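Local coordinates for protein putative efflux transporter (Bacteroides eggerthii, PDB 4L8J) that probably serves as the periplasmic adaptor (membrane-fusion) subunit of an HlyD-type efflux system, linking an inner-membrane transporter to an outer-membrane channel, at residues S17-L22 and P249-K254; R93-G96 and S101-E104; T129-P134 and E154-L159; R163-K168 and A224-T229; Y177-K182 and T213-T218. All coordinates share one frame; numbering follows the deposited sequence. Where two conformers were deposited one is given.

Contact 1 of 5, residues S17-L22 and P249-K254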
# COMPACT_ATOMS: atom_id res chain seq x y z
N SER A 17 1.71 8.33 -15.43
CA SER A 17 2.82 8.09 -14.52
C SER A 17 2.25 8.05 -13.10
O SER A 17 1.43 8.90 -12.76
CB SER A 17 3.86 9.20 -14.67
OG SER A 17 4.96 8.94 -13.82
N GLN A 18 2.62 7.05 -12.31
CA GLN A 18 2.06 6.89 -10.96
C GLN A 18 2.03 8.18 -10.11
O GLN A 18 0.99 8.51 -9.53
CB GLN A 18 2.85 5.81 -10.20
CG GLN A 18 2.44 5.66 -8.74
CD GLN A 18 3.40 4.78 -8.00
OE1 GLN A 18 4.61 4.73 -8.27
NE2 GLN A 18 2.86 4.02 -7.06
N SER A 19 3.15 8.90 -10.04
CA SER A 19 3.27 10.03 -9.11
C SER A 19 3.05 11.42 -9.73
O SER A 19 3.27 12.42 -9.02
CB SER A 19 4.64 9.99 -8.44
OG SER A 19 5.65 10.19 -9.41
N VAL A 20 2.70 11.50 -11.01
CA VAL A 20 2.45 12.78 -11.67
C VAL A 20 0.97 13.12 -11.47
O VAL A 20 0.10 12.37 -11.91
CB VAL A 20 2.88 12.79 -13.17
CG1 VAL A 20 2.43 14.07 -13.89
CG2 VAL A 20 4.40 12.63 -13.30
N ILE A 21 0.69 14.21 -10.76
CA ILE A 21 -0.67 14.68 -10.53
C ILE A 21 -1.03 15.71 -11.59
O ILE A 21 -0.27 16.63 -11.85
CB ILE A 21 -0.85 15.25 -9.10
CG1 ILE A 21 -0.33 14.30 -7.99
CG2 ILE A 21 -2.32 15.74 -8.85
CD1 ILE A 21 -1.01 12.91 -7.90
N LEU A 22 -2.20 15.54 -12.22
CA LEU A 22 -2.69 16.45 -13.24
C LEU A 22 -3.96 17.13 -12.76
O LEU A 22 -4.82 16.46 -12.20
CB LEU A 22 -2.97 15.69 -14.55
CG LEU A 22 -1.85 14.83 -15.14
CD1 LEU A 22 -2.40 14.01 -16.31
CD2 LEU A 22 -0.70 15.67 -15.63
N PRO A 249 9.38 12.75 -7.27
CA PRO A 249 10.41 12.64 -8.33
C PRO A 249 11.56 11.68 -7.97
O PRO A 249 12.20 11.15 -8.87
CB PRO A 249 10.91 14.08 -8.49
CG PRO A 249 10.67 14.72 -7.14
CD PRO A 249 9.35 14.11 -6.68
N PHE A 250 11.76 11.42 -6.69
CA PHE A 250 12.79 10.56 -6.13
C PHE A 250 12.63 9.08 -6.53
O PHE A 250 13.60 8.33 -6.37
CB PHE A 250 12.78 10.66 -4.59
CG PHE A 250 11.42 10.53 -3.93
CD1 PHE A 250 10.90 9.27 -3.62
CD2 PHE A 250 10.67 11.66 -3.63
CE1 PHE A 250 9.63 9.15 -3.03
CE2 PHE A 250 9.42 11.53 -3.00
CZ PHE A 250 8.90 10.29 -2.72
N ILE A 251 11.41 8.65 -6.98
CA ILE A 251 11.14 7.23 -7.32
C ILE A 251 12.13 6.79 -8.40
O ILE A 251 12.24 7.46 -9.42
CB ILE A 251 9.67 6.98 -7.73
CG1 ILE A 251 8.75 7.05 -6.49
CG2 ILE A 251 9.49 5.61 -8.49
CD1 ILE A 251 7.24 7.02 -6.87
N GLU A 252 12.88 5.72 -8.13
CA GLU A 252 13.88 5.21 -9.08
C GLU A 252 13.21 4.57 -10.32
O GLU A 252 13.31 5.14 -11.41
CB GLU A 252 14.84 4.22 -8.40
CG GLU A 252 16.02 3.83 -9.28
CD GLU A 252 16.97 2.80 -8.69
OE1 GLU A 252 16.67 2.24 -7.61
OE2 GLU A 252 18.03 2.56 -9.32
N GLU A 253 12.53 3.42 -10.16
CA GLU A 253 11.84 2.74 -11.27
C GLU A 253 10.40 3.26 -11.39
O GLU A 253 9.54 2.90 -10.58
CB GLU A 253 11.90 1.19 -11.16
CG GLU A 253 11.43 0.56 -9.85
CD GLU A 253 10.56 -0.68 -9.94
OE1 GLU A 253 10.60 -1.39 -10.97
OE2 GLU A 253 9.84 -0.96 -8.95
N LYS A 254 10.16 4.14 -12.36
CA LYS A 254 8.86 4.76 -12.63
C LYS A 254 7.80 3.71 -13.01
O LYS A 254 8.07 2.85 -13.85
CB LYS A 254 8.98 5.81 -13.75
CG LYS A 254 10.12 6.81 -13.59
CD LYS A 254 9.99 7.72 -12.39
CE LYS A 254 11.19 8.65 -12.27
NZ LYS A 254 11.10 9.50 -11.04
O HOH W 1 8.47 9.95 -10.33

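Contact 2 of 5, residues R93-G96 and S101-E104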
# COMPACT_ATOMS: atom_id res chain seq x y z
N ARG A 93 40.68 82.07 -22.54
CA ARG A 93 42.05 82.38 -22.92
C ARG A 93 42.44 83.79 -22.50
O ARG A 93 43.52 83.95 -21.95
CB ARG A 93 42.27 82.16 -24.42
CG ARG A 93 42.65 80.73 -24.76
CD ARG A 93 43.43 80.62 -26.07
NE ARG A 93 42.85 81.43 -27.16
CZ ARG A 93 41.80 81.06 -27.89
NH1 ARG A 93 41.19 79.90 -27.67
NH2 ARG A 93 41.35 81.86 -28.84
N LEU A 94 41.54 84.79 -22.72
CA LEU A 94 41.72 86.20 -22.33
C LEU A 94 41.80 86.39 -20.81
O LEU A 94 42.58 87.23 -20.32
CB LEU A 94 40.57 87.07 -22.87
CG LEU A 94 40.50 87.37 -24.37
CD1 LEU A 94 39.21 88.07 -24.71
CD2 LEU A 94 41.65 88.25 -24.81
N LEU A 95 40.93 85.67 -20.05
CA LEU A 95 40.95 85.79 -18.59
C LEU A 95 42.21 85.13 -18.02
O LEU A 95 42.79 85.68 -17.09
CB LEU A 95 39.67 85.17 -17.95
CG LEU A 95 39.52 85.30 -16.43
CD1 LEU A 95 39.40 86.77 -16.00
CD2 LEU A 95 38.32 84.53 -15.96
N GLY A 96 42.60 83.98 -18.59
CA GLY A 96 43.78 83.21 -18.21
C GLY A 96 45.10 83.98 -18.25
O GLY A 96 46.08 83.56 -17.62
N SER A 101 37.98 91.53 -18.02
CA SER A 101 37.43 91.54 -16.67
C SER A 101 36.75 90.22 -16.33
O SER A 101 36.18 89.57 -17.22
CB SER A 101 36.41 92.65 -16.49
OG SER A 101 35.48 92.70 -17.55
N LEU A 102 36.73 89.87 -15.04
CA LEU A 102 36.00 88.70 -14.60
C LEU A 102 34.49 88.91 -14.89
O LEU A 102 33.82 87.96 -15.31
CB LEU A 102 36.24 88.35 -13.13
CG LEU A 102 35.47 87.10 -12.74
CD1 LEU A 102 36.28 85.84 -12.92
CD2 LEU A 102 34.68 87.28 -11.51
N GLN A 103 34.01 90.15 -14.70
CA GLN A 103 32.64 90.60 -14.96
C GLN A 103 32.20 90.23 -16.38
O GLN A 103 31.12 89.69 -16.56
CB GLN A 103 32.55 92.13 -14.79
CG GLN A 103 31.13 92.70 -14.94
CD GLN A 103 31.08 94.20 -15.08
OE1 GLN A 103 31.61 94.96 -14.25
NE2 GLN A 103 30.38 94.68 -16.09
N GLU A 104 33.05 90.54 -17.38
CA GLU A 104 32.80 90.28 -18.80
C GLU A 104 32.85 88.77 -19.05
O GLU A 104 31.98 88.27 -19.74
CB GLU A 104 33.81 91.04 -19.69
CG GLU A 104 33.56 90.94 -21.18
CD GLU A 104 32.20 91.35 -21.72
OE1 GLU A 104 31.60 92.30 -21.17
OE2 GLU A 104 31.77 90.76 -22.73

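Contact 3 of 5, residues T129-P134 and E154-L159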
# COMPACT_ATOMS: atom_id res chain seq x y z
N THR A 129 9.29 65.71 -33.12
CA THR A 129 8.42 65.85 -34.31
C THR A 129 8.03 64.45 -34.83
O THR A 129 7.06 64.33 -35.57
CB THR A 129 9.08 66.68 -35.41
OG1 THR A 129 10.31 66.07 -35.83
CG2 THR A 129 9.29 68.13 -35.03
N LYS A 130 8.76 63.40 -34.42
CA LYS A 130 8.44 62.01 -34.79
C LYS A 130 7.99 61.28 -33.56
O LYS A 130 8.75 61.16 -32.60
CB LYS A 130 9.66 61.29 -35.42
CG LYS A 130 10.26 62.03 -36.63
CD LYS A 130 10.20 61.21 -37.88
CE LYS A 130 10.62 61.99 -39.11
NZ LYS A 130 12.10 62.00 -39.28
N LEU A 131 6.73 60.82 -33.54
CA LEU A 131 6.20 60.07 -32.40
C LEU A 131 6.47 58.58 -32.65
O LEU A 131 6.07 58.07 -33.69
CB LEU A 131 4.71 60.39 -32.21
CG LEU A 131 3.93 59.61 -31.14
CD1 LEU A 131 4.48 59.87 -29.74
CD2 LEU A 131 2.44 59.98 -31.23
N LEU A 132 7.20 57.92 -31.76
CA LEU A 132 7.59 56.51 -31.95
C LEU A 132 6.91 55.59 -30.95
O LEU A 132 6.48 56.05 -29.89
CB LEU A 132 9.13 56.38 -31.81
CG LEU A 132 10.00 57.38 -32.60
CD1 LEU A 132 11.46 57.18 -32.27
CD2 LEU A 132 9.80 57.28 -34.12
N ALA A 133 6.79 54.29 -31.29
CA ALA A 133 6.20 53.31 -30.38
C ALA A 133 7.14 53.08 -29.19
O ALA A 133 8.32 52.78 -29.41
CB ALA A 133 5.91 52.01 -31.12
N PRO A 134 6.68 53.30 -27.94
CA PRO A 134 7.59 53.14 -26.78
C PRO A 134 7.87 51.66 -26.45
O PRO A 134 8.82 51.36 -25.71
CB PRO A 134 6.84 53.86 -25.66
CG PRO A 134 5.40 53.66 -25.99
CD PRO A 134 5.32 53.69 -27.51
N GLU A 154 -2.10 65.56 -26.51
CA GLU A 154 -3.31 65.18 -27.24
C GLU A 154 -3.12 63.76 -27.80
O GLU A 154 -2.13 63.50 -28.50
CB GLU A 154 -3.60 66.19 -28.36
CG GLU A 154 -4.97 66.04 -29.00
CD GLU A 154 -5.39 67.16 -29.94
OE1 GLU A 154 -4.78 68.25 -29.87
OE2 GLU A 154 -6.35 66.95 -30.71
N GLY A 155 -4.02 62.85 -27.43
CA GLY A 155 -3.99 61.45 -27.86
C GLY A 155 -3.90 61.29 -29.36
O GLY A 155 -4.68 61.91 -30.09
N ILE A 156 -2.92 60.51 -29.83
CA ILE A 156 -2.73 60.27 -31.26
C ILE A 156 -3.25 58.86 -31.58
O ILE A 156 -4.06 58.68 -32.49
CB ILE A 156 -1.26 60.52 -31.69
CG1 ILE A 156 -0.77 61.97 -31.32
CG2 ILE A 156 -1.01 60.17 -33.16
CD1 ILE A 156 -1.48 63.18 -31.98
N VAL A 157 -2.79 57.86 -30.81
CA VAL A 157 -3.22 56.47 -30.89
C VAL A 157 -3.25 55.88 -29.47
O VAL A 157 -2.59 56.39 -28.56
CB VAL A 157 -2.36 55.56 -31.83
CG1 VAL A 157 -2.40 55.99 -33.29
CG2 VAL A 157 -0.93 55.35 -31.31
N ARG A 158 -3.97 54.75 -29.33
CA ARG A 158 -4.05 53.91 -28.14
C ARG A 158 -3.33 52.65 -28.51
O ARG A 158 -3.74 51.98 -29.45
CB ARG A 158 -5.51 53.67 -27.69
CG ARG A 158 -6.22 54.97 -27.33
CD ARG A 158 -7.71 54.83 -27.11
NE ARG A 158 -8.27 56.08 -26.60
CZ ARG A 158 -9.52 56.22 -26.16
NH1 ARG A 158 -10.35 55.19 -26.16
NH2 ARG A 158 -9.94 57.40 -25.72
N LEU A 159 -2.18 52.40 -27.89
CA LEU A 159 -1.30 51.27 -28.13
C LEU A 159 -1.37 50.27 -26.95
O LEU A 159 -1.13 50.66 -25.80
CB LEU A 159 0.15 51.80 -28.31
CG LEU A 159 1.26 50.76 -28.56
CD1 LEU A 159 1.19 50.18 -29.96
CD2 LEU A 159 2.64 51.35 -28.33

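Contact 4 of 5, residues R163-K168 and A224-T229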
# COMPACT_ATOMS: atom_id res chain seq x y z
N ARG A 163 3.86 42.40 -25.38
CA ARG A 163 5.05 41.63 -25.03
C ARG A 163 4.70 40.34 -24.26
O ARG A 163 5.34 39.31 -24.47
CB ARG A 163 6.04 42.47 -24.19
N LYS A 164 3.67 40.40 -23.37
CA LYS A 164 3.31 39.28 -22.52
C LYS A 164 1.85 38.90 -22.62
O LYS A 164 0.96 39.74 -22.48
CB LYS A 164 3.63 39.62 -21.05
CG LYS A 164 5.11 39.74 -20.76
CD LYS A 164 5.36 40.23 -19.33
CE LYS A 164 6.81 40.46 -19.05
NZ LYS A 164 7.00 41.18 -17.76
N LEU A 165 1.59 37.61 -22.75
CA LEU A 165 0.20 37.18 -22.70
C LEU A 165 -0.02 36.53 -21.32
O LEU A 165 0.42 35.41 -21.08
CB LEU A 165 -0.19 36.25 -23.84
CG LEU A 165 -1.71 36.23 -24.00
CD1 LEU A 165 -2.12 36.67 -25.34
CD2 LEU A 165 -2.32 34.97 -23.50
N ARG A 166 -0.65 37.28 -20.42
CA ARG A 166 -0.95 36.91 -19.05
C ARG A 166 -2.30 36.24 -18.94
O ARG A 166 -3.28 36.69 -19.54
CB ARG A 166 -0.91 38.12 -18.12
CG ARG A 166 0.45 38.53 -17.70
CD ARG A 166 0.34 39.72 -16.76
NE ARG A 166 1.66 40.21 -16.41
CZ ARG A 166 2.36 41.10 -17.12
NH1 ARG A 166 1.86 41.61 -18.24
NH2 ARG A 166 3.56 41.49 -16.70
N ILE A 167 -2.34 35.17 -18.16
CA ILE A 167 -3.53 34.38 -17.89
C ILE A 167 -3.66 34.28 -16.39
O ILE A 167 -2.70 33.91 -15.71
CB ILE A 167 -3.44 32.98 -18.56
CG1 ILE A 167 -3.57 33.11 -20.10
CG2 ILE A 167 -4.47 31.98 -17.98
CD1 ILE A 167 -2.95 32.07 -20.84
N LYS A 168 -4.86 34.61 -15.88
CA LYS A 168 -5.16 34.51 -14.46
C LYS A 168 -6.15 33.38 -14.21
O LYS A 168 -7.02 33.12 -15.01
CB LYS A 168 -5.67 35.87 -13.91
CG LYS A 168 -6.23 35.88 -12.46
CD LYS A 168 -5.20 35.59 -11.33
N ALA A 224 7.39 29.09 -28.45
CA ALA A 224 7.77 29.58 -29.79
C ALA A 224 6.61 29.47 -30.80
O ALA A 224 6.45 30.37 -31.63
CB ALA A 224 8.98 28.80 -30.30
N ALA A 225 5.77 28.40 -30.68
CA ALA A 225 4.62 28.17 -31.56
C ALA A 225 3.49 29.20 -31.36
O ALA A 225 2.61 29.30 -32.22
CB ALA A 225 4.07 26.77 -31.37
N PHE A 226 3.53 29.98 -30.26
CA PHE A 226 2.49 30.98 -30.00
C PHE A 226 2.72 32.22 -30.85
O PHE A 226 3.36 33.18 -30.42
CB PHE A 226 2.37 31.35 -28.51
CG PHE A 226 1.12 32.16 -28.23
CD1 PHE A 226 -0.14 31.59 -28.38
CD2 PHE A 226 1.21 33.48 -27.81
CE1 PHE A 226 -1.29 32.34 -28.14
CE2 PHE A 226 0.06 34.22 -27.56
CZ PHE A 226 -1.19 33.65 -27.73
N ASP A 227 2.21 32.16 -32.09
CA ASP A 227 2.25 33.21 -33.10
C ASP A 227 0.93 33.97 -33.01
O ASP A 227 -0.13 33.40 -33.29
CB ASP A 227 2.46 32.57 -34.48
CG ASP A 227 2.87 33.49 -35.61
OD1 ASP A 227 2.62 34.71 -35.51
OD2 ASP A 227 3.41 32.97 -36.62
N ARG A 228 0.98 35.23 -32.55
CA ARG A 228 -0.23 36.04 -32.34
C ARG A 228 -0.88 36.51 -33.65
O ARG A 228 -2.03 36.96 -33.63
CB ARG A 228 0.07 37.23 -31.42
CG ARG A 228 0.42 36.77 -30.00
CD ARG A 228 0.67 37.92 -29.05
NE ARG A 228 -0.58 38.52 -28.59
CZ ARG A 228 -0.72 39.13 -27.42
NH1 ARG A 228 0.30 39.21 -26.57
NH2 ARG A 228 -1.90 39.64 -27.07
N THR A 229 -0.18 36.35 -34.80
CA THR A 229 -0.74 36.64 -36.12
C THR A 229 -1.69 35.48 -36.50
O THR A 229 -2.65 35.71 -37.23
CB THR A 229 0.37 36.85 -37.18
OG1 THR A 229 0.91 35.59 -37.57
CG2 THR A 229 1.48 37.78 -36.71
O HOH W 2 -1.47 40.57 -24.23

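Contact 5 of 5, residues Y177-K182 and T213-T218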
# COMPACT_ATOMS: atom_id res chain seq x y z
N TYR A 177 0.12 22.46 -2.45
CA TYR A 177 1.25 21.51 -2.57
C TYR A 177 1.58 21.22 -4.04
O TYR A 177 2.74 21.01 -4.38
CB TYR A 177 0.97 20.21 -1.80
CG TYR A 177 -0.06 19.29 -2.41
CD1 TYR A 177 -1.42 19.54 -2.26
CD2 TYR A 177 0.32 18.12 -3.07
CE1 TYR A 177 -2.38 18.69 -2.81
CE2 TYR A 177 -0.64 17.26 -3.60
CZ TYR A 177 -1.99 17.55 -3.49
OH TYR A 177 -2.94 16.71 -4.01
N LEU A 178 0.56 21.26 -4.93
CA LEU A 178 0.79 21.03 -6.35
C LEU A 178 1.49 22.22 -6.96
O LEU A 178 2.35 22.01 -7.81
CB LEU A 178 -0.51 20.66 -7.12
CG LEU A 178 -1.20 19.37 -6.63
CD1 LEU A 178 -2.60 19.22 -7.22
CD2 LEU A 178 -0.35 18.14 -6.89
N LEU A 179 1.17 23.46 -6.53
CA LEU A 179 1.85 24.66 -7.02
C LEU A 179 3.29 24.75 -6.51
O LEU A 179 4.15 25.28 -7.20
CB LEU A 179 1.11 25.94 -6.62
CG LEU A 179 -0.19 26.24 -7.38
CD1 LEU A 179 -1.00 27.30 -6.64
CD2 LEU A 179 0.08 26.70 -8.81
N ARG A 180 3.54 24.24 -5.30
CA ARG A 180 4.87 24.26 -4.69
C ARG A 180 5.78 23.12 -5.23
O ARG A 180 6.99 23.22 -5.08
CB ARG A 180 4.76 24.13 -3.16
CG ARG A 180 4.30 25.40 -2.47
CD ARG A 180 3.98 25.13 -1.02
NE ARG A 180 3.89 26.38 -0.25
CZ ARG A 180 3.56 26.45 1.04
NH1 ARG A 180 3.26 25.34 1.72
NH2 ARG A 180 3.52 27.63 1.65
N ALA A 181 5.21 22.04 -5.82
CA ALA A 181 6.02 20.93 -6.32
C ALA A 181 7.08 21.43 -7.29
O ALA A 181 6.81 22.29 -8.13
CB ALA A 181 5.16 19.87 -6.98
N LYS A 182 8.31 20.90 -7.14
CA LYS A 182 9.45 21.27 -7.98
C LYS A 182 9.14 20.93 -9.42
O LYS A 182 8.60 19.86 -9.74
CB LYS A 182 10.73 20.53 -7.53
N THR A 213 -9.46 31.66 0.59
CA THR A 213 -10.15 32.30 -0.54
C THR A 213 -9.59 31.85 -1.92
O THR A 213 -9.89 32.49 -2.93
CB THR A 213 -10.08 33.84 -0.37
OG1 THR A 213 -8.75 34.22 -0.02
CG2 THR A 213 -11.06 34.36 0.69
N GLY A 214 -8.84 30.76 -1.96
CA GLY A 214 -8.23 30.28 -3.20
C GLY A 214 -6.89 30.95 -3.46
O GLY A 214 -6.54 31.94 -2.80
N ILE A 215 -6.12 30.40 -4.39
CA ILE A 215 -4.79 30.93 -4.72
C ILE A 215 -4.84 31.58 -6.10
O ILE A 215 -4.83 30.86 -7.09
CB ILE A 215 -3.69 29.83 -4.64
CG1 ILE A 215 -3.72 29.10 -3.29
CG2 ILE A 215 -2.26 30.41 -4.93
CD1 ILE A 215 -3.22 27.68 -3.39
N PRO A 216 -4.89 32.93 -6.19
CA PRO A 216 -4.82 33.58 -7.52
C PRO A 216 -3.42 33.38 -8.11
O PRO A 216 -2.39 33.60 -7.43
CB PRO A 216 -5.14 35.07 -7.25
CG PRO A 216 -5.41 35.19 -5.75
CD PRO A 216 -4.92 33.91 -5.09
N VAL A 217 -3.38 32.87 -9.33
CA VAL A 217 -2.15 32.54 -10.06
C VAL A 217 -2.11 33.34 -11.35
O VAL A 217 -3.11 33.41 -12.05
CB VAL A 217 -2.04 31.02 -10.37
CG1 VAL A 217 -0.69 30.69 -11.04
CG2 VAL A 217 -2.21 30.14 -9.12
N THR A 218 -0.94 33.85 -11.72
CA THR A 218 -0.72 34.48 -13.02
C THR A 218 0.35 33.68 -13.74
O THR A 218 1.39 33.38 -13.17
CB THR A 218 -0.38 35.98 -12.91
OG1 THR A 218 -1.43 36.61 -12.19
CG2 THR A 218 -0.31 36.64 -14.27

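Contact 1 of 5, residues S17-L22 and P249-K254
Q18 holds CG anti to its backbone N (chi1 175°) and runs on extended, so its amide reaches the loop 249-254, where I251 turns CG1 anti to its own carbonyl carbon (chi1 -73°) and sends CD1 out to meet it. The two side chains cross at about a right angle, with Q18 OE1 3.8 Å from I251 CD1. I251 CD1 also stands 4.2 Å from S19 CB, so a single methyl makes the direct touch, against the amide oxygen of Q18 and the CB of S19. A water adds the polar link: it donates to S19 OG at 3.0 Å and accepts from K254 NZ at 2.8 Å. K254 NZ also donates to I251 O at 2.8 Å, lying in the carbonyl plane, which steadies the lysine end that holds the water. S19 OG has a second partner in D246, so the hydroxyl joins the water to a carboxylate. The contact lies at the surface, and Q18 also packs on L299 of the second subunit. Backbone bonds of Q18 with L255 and S19 with I247 join the two chain crossings, where the type I turn S17-V20 leads from strand 8-17 into barrel strand 20-29 and the loop 249-254 follows strand 238-246.

Contact 2 of 5, residues R93-G96 and S101-E104
L95 and L102 meet at the tip of an antiparallel alpha-helical hairpin, L95 on helix 68-95, near the turn, and L102 in the first turn of helix 102-127. The apolar part rests on the two branches of L95. L95 CD2 lies 3.9 Å from L102 CD1, while L95 CD1 reaches over the backbone that starts the second helix, 4.2 Å from L102 CA and 4.4 Å from S101 C. Both leucines hold CG anti to the backbone N (chi1 -176° for L95), and their side chains cross at a slant rather than end on. L102 leaves its helix beside the partner rather than straight at it, though the end of its side chain comes nearer. I100, in the link between the helices, packs on L95 as well and extends the small apolar patch at the turn; L94 packs on A99 and I100 from the same helix. With 97 Å² buried in all, this is a light surface contact.

The polar part is local to the second helix: S101 stands at the N-cap, its hydroxyl taking up a backbone N-H of the first turn. Hairpins of this kind project from HlyD-family adaptors and probably dock with the outer-membrane channel. The capping bond runs from E104 N to S101 OG at 3.3 Å, with an N-H...O angle of 149°.

Contact 3 of 5, residues T129-P134 and E154-L159
L131 reaches I156 between the two facing sheets of the barrel-sandwich (lipoyl-like) domain, strand 130-132 belonging to one sheet and strand 155-161 to the other. From CB the leucine heads toward the opposite strand, and CG lies anti to the backbone N (chi1 175°), which carries the branch point outward. CB and CG act as a stalk; of the two methyls it is CD2 that does the touching. L131 CD2 sits 3.8 Å from I156 CB and equally 3.8 Å from I156 CG1, with I156 CG2 at 4.0 Å, so the methyl nestles against the branch point of the isoleucine between its two arms. The two side chains slide past each other in opposite directions instead of meeting head on.

Farther along, L159 makes the second touch in a different manner. L159 CD2 meets the CD corner of P134 and passes A133 CB at 4.3 Å. Residues 131-134 and 156-159 run 20° apart, yet no hydrogen bond links them: each strand pairs within its own sheet, L131 with strand 61-65, for instance. The contact is therefore sandwich packing by aliphatic groups. A63 of strand 61-65 and F39 of a loop lie against I156, I139 of strand 137-142 and F135 of a loop against L159. In related adaptors this domain lies between the helical hairpin and the beta-barrel, and strand 130-132 indeed follows directly on helix 102-127. The shortest approach is P134 CD to L159 CD2, 3.7 Å.

Contact 4 of 5, residues R163-K168 and A224-T229
A water oxygen joins R228 to K164, accepting from R228 NH2 at 3.0 Å and donating to K164 O at 3.1 Å, while it lies in the guanidinium plane at its edge. The bridge ties the loop 224-229 to the chain entering strand 166-171, part of the six-stranded antiparallel beta-barrel. Over one face of the same guanidinium lies L165 CD1, 3.4 Å from R228 NH2 and displaced toward the rim. A bend at chi3 (79°) turns the arginine head so that its flat side meets this methyl. L165 CD1 also touches F226, near the plane of the ring and at its edge, 4.0 Å from CE2; the methyl is thus shared by a charged plane and an aromatic rim. F226 itself centres an inverse gamma turn and stacks edge-to-face with F198, while L165 packs inward on F190 and V233. A serine in place of R228 would probably leave the water without the arginine N-H it accepts from and uncover the methyl of L165, setting this part of the loop more loosely on the barrel. Next to R228 the loop is braced locally, D227 OD1 being met from above its carboxylate plane by T229 OG1 at 2.8 Å.

Contact 5 of 5, residues Y177-K182 and T213-T218
L179 overlaps I215 and V217 with the end of its side chain, pressing its two methyls against strand 215-221. L179 CD1 does most of the work: it lies 3.8 Å from I215 CG2 and 4.0 Å from I215 CD1, and the same methyl comes 4.0 Å from V217 CG2. The second methyl, L179 CD2, adds a 4.1 Å touch to V217 CG2. Leucine and both partners reach toward each other tip to tip, so the contact is made mainly by methyls. The torsions set this up: L179 places CG anti to its carbonyl carbon (chi1 -74°), which aims the branch at the strand, and V217 offers CG2 from the position beside its backbone N. I215 and V217, two residues apart, turn the same side of the strand to the helix, while P216 between them points away.

The short helix 176-180 packs across an end of the six-stranded barrel, as the single helix does in the beta-barrel domain of other adaptors of this family. V171 of the adjoining strand also receives L179, and Y205 lies against I215 and V217. Across the contact itself no hydrogen bond is made and all three touching residues are buried, so helix and strand are held by aliphatic packing and the exclusion of water, with the fit of branched side chains rather than directed bonds setting their spacing.

In the fold
The five contacts are spread along an elongated chain. Contact 2, at the hairpin tip, and contact 1, by strand 20-29, lie on opposite sides of the chain's centre with their own centres 85 Å apart. Contact 3 binds the sandwich domain 48 Å from contact 2, again between centres, and leads by sequence into contact 4, whose centre is 24 Å away. Contacts 1, 4 and 5 share the six-stranded barrel: strands 166-171 and 215-221 are neighbours, and contacts 4 and 5 meet where I167 O lies 3.9 Å from T218 CG2. Contacts 5 and 1 touch through L178 CD2 and I21 CB, 3.7 Å apart. Along the chain, contact 1 encloses all the others, and contact 4 encloses contact 5.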